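Local coordinates for protein possible prolidase (PDB 2P9B) that is a putative prolidase of the amidohydrolase family, probably hydrolysing carbon-nitrogen bonds, at residues Ala245-Gln248 and Gly252-Arg255; Arg255-Leu258 and Thr263-His266. All coordinates share one frame; numbering follows the deposited sequence.

Contact 1 (Ala245-Gln248 and Gly252-Arg255)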
loop_
_atom_site.group_PDB
_atom_site.type_symbol
_atom_site.label_atom_id
_atom_site.label_comp_id
_atom_site.label_asym_id
_atom_site.label_seq_id
_atom_site.Cartn_x
_atom_site.Cartn_y
_atom_site.Cartn_z
ATOM N N ALA A 245 9.435 7.975 2.936
ATOM C CA ALA A 245 9.522 9.421 2.990
ATOM C C ALA A 245 8.625 9.991 1.916
ATOM O O ALA A 245 8.657 9.559 0.769
ATOM C CB ALA A 245 10.955 9.876 2.766
ATOM N N HIS A 246 7.803 10.945 2.308
ATOM C CA HIS A 246 6.918 11.591 1.369
ATOM C C HIS A 246 7.735 12.748 0.791
ATOM O O HIS A 246 8.266 13.579 1.525
ATOM C CB HIS A 246 5.654 12.030 2.119
ATOM C CG HIS A 246 5.339 13.484 2.015
ATOM N ND1 HIS A 246 4.887 14.067 0.851
ATOM C CD2 HIS A 246 5.349 14.463 2.950
ATOM C CE1 HIS A 246 4.626 15.343 1.076
ATOM N NE2 HIS A 246 4.897 15.610 2.341
ATOM N N ALA A 247 7.883 12.756 -0.530
ATOM C CA ALA A 247 8.652 13.795 -1.205
ATOM C C ALA A 247 8.042 14.053 -2.574
ATOM O O ALA A 247 7.802 13.116 -3.333
ATOM C CB ALA A 247 10.101 13.356 -1.350
ATOM N N GLN A 248 7.782 15.322 -2.878
ATOM C CA GLN A 248 7.198 15.693 -4.163
ATOM C C GLN A 248 8.080 16.636 -4.985
ATOM O O GLN A 248 7.587 17.431 -5.786
ATOM C CB GLN A 248 5.799 16.308 -3.968
ATOM C CG GLN A 248 5.613 17.213 -2.744
ATOM C CD GLN A 248 6.377 18.528 -2.829
ATOM O OE1 GLN A 248 5.781 19.612 -2.866
ATOM N NE2 GLN A 248 7.695 18.441 -2.845
ATOM N N GLY A 252 13.874 16.760 -2.660
ATOM C CA GLY A 252 13.383 15.964 -1.550
ATOM C C GLY A 252 13.659 14.493 -1.769
ATOM O O GLY A 252 14.064 13.768 -0.856
ATOM N N VAL A 253 13.438 14.042 -2.996
ATOM C CA VAL A 253 13.681 12.648 -3.329
ATOM C C VAL A 253 15.166 12.346 -3.187
ATOM O O VAL A 253 15.547 11.339 -2.592
ATOM C CB VAL A 253 13.209 12.345 -4.764
ATOM C CG1 VAL A 253 13.633 10.944 -5.178
ATOM C CG2 VAL A 253 11.689 12.484 -4.833
ATOM N N ARG A 254 16.000 13.243 -3.709
ATOM C CA ARG A 254 17.447 13.064 -3.644
ATOM C C ARG A 254 17.941 12.928 -2.207
ATOM O O ARG A 254 18.687 12.004 -1.888
ATOM C CB ARG A 254 18.157 14.238 -4.328
ATOM C CG ARG A 254 19.655 14.046 -4.504
ATOM C CD ARG A 254 20.214 15.074 -5.474
ATOM N NE ARG A 254 21.626 14.848 -5.769
ATOM C CZ ARG A 254 22.625 15.122 -4.935
ATOM N NH1 ARG A 254 22.375 15.641 -3.738
ATOM N NH2 ARG A 254 23.878 14.878 -5.301
ATOM N N ARG A 255 17.523 13.849 -1.342
ATOM C CA ARG A 255 17.941 13.814 0.055
ATOM C C ARG A 255 17.465 12.552 0.754
ATOM O O ARG A 255 18.201 11.959 1.546
ATOM C CB ARG A 255 17.409 15.031 0.810
ATOM C CG ARG A 255 17.979 16.356 0.345
ATOM C CD ARG A 255 17.515 17.483 1.247
ATOM N NE ARG A 255 17.971 18.786 0.769
ATOM C CZ ARG A 255 17.807 19.924 1.439
ATOM N NH1 ARG A 255 17.196 19.919 2.618
ATOM N NH2 ARG A 255 18.255 21.066 0.931
#

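Contact 2 (Arg255-Leu258 and Thr263-His266)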
loop_
_atom_site.group_PDB
_atom_site.type_symbol
_atom_site.label_atom_id
_atom_site.label_comp_id
_atom_site.label_asym_id
_atom_site.label_seq_id
_atom_site.Cartn_x
_atom_site.Cartn_y
_atom_site.Cartn_z
ATOM N N ARG A 255 17.523 13.849 -1.342
ATOM C CA ARG A 255 17.941 13.814 0.055
ATOM C C ARG A 255 17.465 12.552 0.754
ATOM O O ARG A 255 18.201 11.959 1.546
ATOM C CB ARG A 255 17.409 15.031 0.810
ATOM C CG ARG A 255 17.979 16.356 0.345
ATOM C CD ARG A 255 17.515 17.483 1.247
ATOM N NE ARG A 255 17.971 18.786 0.769
ATOM C CZ ARG A 255 17.807 19.924 1.439
ATOM N NH1 ARG A 255 17.196 19.919 2.618
ATOM N NH2 ARG A 255 18.255 21.066 0.931
ATOM N N SER A 256 16.231 12.147 0.467
ATOM C CA SER A 256 15.667 10.951 1.087
ATOM C C SER A 256 16.470 9.716 0.696
ATOM O O SER A 256 16.802 8.890 1.543
ATOM C CB SER A 256 14.211 10.765 0.655
ATOM O OG SER A 256 13.400 11.832 1.120
ATOM N N LEU A 257 16.774 9.599 -0.593
ATOM C CA LEU A 257 17.534 8.465 -1.095
ATOM C C LEU A 257 18.941 8.446 -0.506
ATOM O O LEU A 257 19.446 7.390 -0.132
ATOM C CB LEU A 257 17.594 8.508 -2.627
ATOM C CG LEU A 257 16.264 8.227 -3.341
ATOM C CD1 LEU A 257 16.422 8.396 -4.845
ATOM C CD2 LEU A 257 15.806 6.813 -3.009
ATOM N N LEU A 258 19.566 9.616 -0.414
ATOM C CA LEU A 258 20.910 9.707 0.144
ATOM C C LEU A 258 20.906 9.245 1.601
ATOM O O LEU A 258 21.821 8.555 2.044
ATOM C CB LEU A 258 21.435 11.149 0.055
ATOM C CG LEU A 258 21.899 11.649 -1.317
ATOM C CD1 LEU A 258 22.072 13.159 -1.292
ATOM C CD2 LEU A 258 23.208 10.969 -1.689
ATOM N N THR A 263 11.421 3.662 0.924
ATOM C CA THR A 263 10.368 3.926 -0.049
ATOM C C THR A 263 10.122 5.416 -0.201
ATOM O O THR A 263 10.126 6.163 0.778
ATOM C CB THR A 263 9.025 3.264 0.351
ATOM O OG1 THR A 263 8.558 3.828 1.581
ATOM C CG2 THR A 263 9.189 1.769 0.504
ATOM N N ILE A 264 9.925 5.840 -1.441
ATOM C CA ILE A 264 9.637 7.237 -1.723
ATOM C C ILE A 264 8.154 7.292 -2.075
ATOM O O ILE A 264 7.708 6.566 -2.965
ATOM C CB ILE A 264 10.439 7.748 -2.938
ATOM C CG1 ILE A 264 11.943 7.678 -2.649
ATOM C CG2 ILE A 264 9.999 9.172 -3.291
ATOM C CD1 ILE A 264 12.417 8.582 -1.523
ATOM N N GLU A 265 7.395 8.125 -1.365
ATOM C CA GLU A 265 5.967 8.274 -1.636
ATOM C C GLU A 265 5.737 9.531 -2.462
ATOM O O GLU A 265 6.291 10.587 -2.160
ATOM C CB GLU A 265 5.148 8.372 -0.346
ATOM C CG GLU A 265 4.848 7.031 0.304
ATOM C CD GLU A 265 6.087 6.358 0.823
ATOM O OE1 GLU A 265 6.828 7.014 1.585
ATOM O OE2 GLU A 265 6.317 5.180 0.479
ATOM N N HIS A 266 4.902 9.391 -3.489
ATOM C CA HIS A 266 4.562 10.459 -4.430
ATOM C C HIS A 266 5.694 10.566 -5.448
ATOM O O HIS A 266 5.570 10.097 -6.576
ATOM C CB HIS A 266 4.352 11.794 -3.707
ATOM C CG HIS A 266 3.144 11.818 -2.820
ATOM N ND1 HIS A 266 3.034 11.039 -1.688
ATOM C CD2 HIS A 266 1.994 12.527 -2.902
ATOM C CE1 HIS A 266 1.867 11.269 -1.110
ATOM N NE2 HIS A 266 1.217 12.167 -1.827
#

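Contact 1 (Ala245-Gln248 and Gly252-Arg255)
Ala247 CB sits on the backbone of the first helical turn: it lies 3.8 Å from Gly252 C and also 3.8 Å from Val253 N, so the methyl rests on the peptide that joins these two residues. Gly252 offers bare backbone to it, and the chains come close, with Ala247 CA 5.2 Å from Gly252 CA. The apolar part is completed by one branch of Val253. Its CG2, anti to the carbonyl carbon and beside the backbone N (chi1 172° places CG1 anti to that N), reaches Ala247 CB at 3.9 Å. Strand 243-247 and helix 250-259 are the first two elements of a beta-alpha-beta unit, as expected in the TIM-barrel-like amidohydrolase fold, and the helix begins after a two-residue connection from the strand's C-terminal end. Polar bonds lie around this small buried patch and involve other partners. Gly252 N is hydrogen-bonded to Ser249 OG in the connection between the segments, while Gln248 N and Gln248 O bond to Thr207 OG1 and Gln214 NE2. Along the helix Arg255 NE forms a salt bridge with Glu251, and Arg254 NE forms one with Glu273 of helix 272-279.

Contact 2 (Arg255-Leu258 and Thr263-His266)
Ile264 reaches from the strand into the angle between Ser256 and Leu257, two successive residues of helix 250-259. Its CD1 methyl approaches Ser256 CB at 3.6 Å, so the serine contributes its carbon to this contact. Ser256 OG is held within the helix by a hydrogen bond to Gly252 O, one turn earlier. With chi1 -64°, OG lies beside the backbone N and anti to the carbonyl carbon, on the side from which it can reach that oxygen. Leu257 and Ile264 cross at about a right angle: the CD2 branch of the leucine meets the isoleucine's longer arm, 4.0 Å from Ile264 CG1 and 4.1 Å from Ile264 CD1. Phe278 of helix 272-279 touches both Leu257 and Ile264, extending the apolar packing to the next helix. The strand alternates, and Thr263 points away from the helix. There Thr263 OG1 donates to Glu265 OE2 at 2.8 Å, and OE2 accepts through its syn lone pair. Arg133 bonds to both Thr263 OG1 and Glu265 OE2, and Lys203 NZ pairs with Glu265 OE1, so both buried carboxylate oxygens have a partner. Apolar side chains facing the covering helix, with polar ones turned from it, are characteristic of a beta-alpha-beta unit of a TIM-barrel-like amidohydrolase domain.

Overall arrangement
Contact 1 and contact 2 are the two halves of one beta-alpha-beta crossover: helix 250-259 packs first on strand 243-247 and then on its parallel neighbour 263-264, the contact centres lying about 4 Å apart. The strands are joined by probable hydrogen bonds from Glu265 N to Ala245 O and from Ala245 N to Thr263 O, each 2.9 Å. Between the contacts, Ala245 CB packs 3.5 Å from Ser256 OG. Beyond Ile264 the chain turns a corner, and His266 CB comes 3.7 Å from Ala247 O. His246 and His266 lie at the strands' C-terminal ends, where amidohydrolases carry their active site. The His266 side chain touches Asp345, which with His77 and His79 faces a possible vacant metal site.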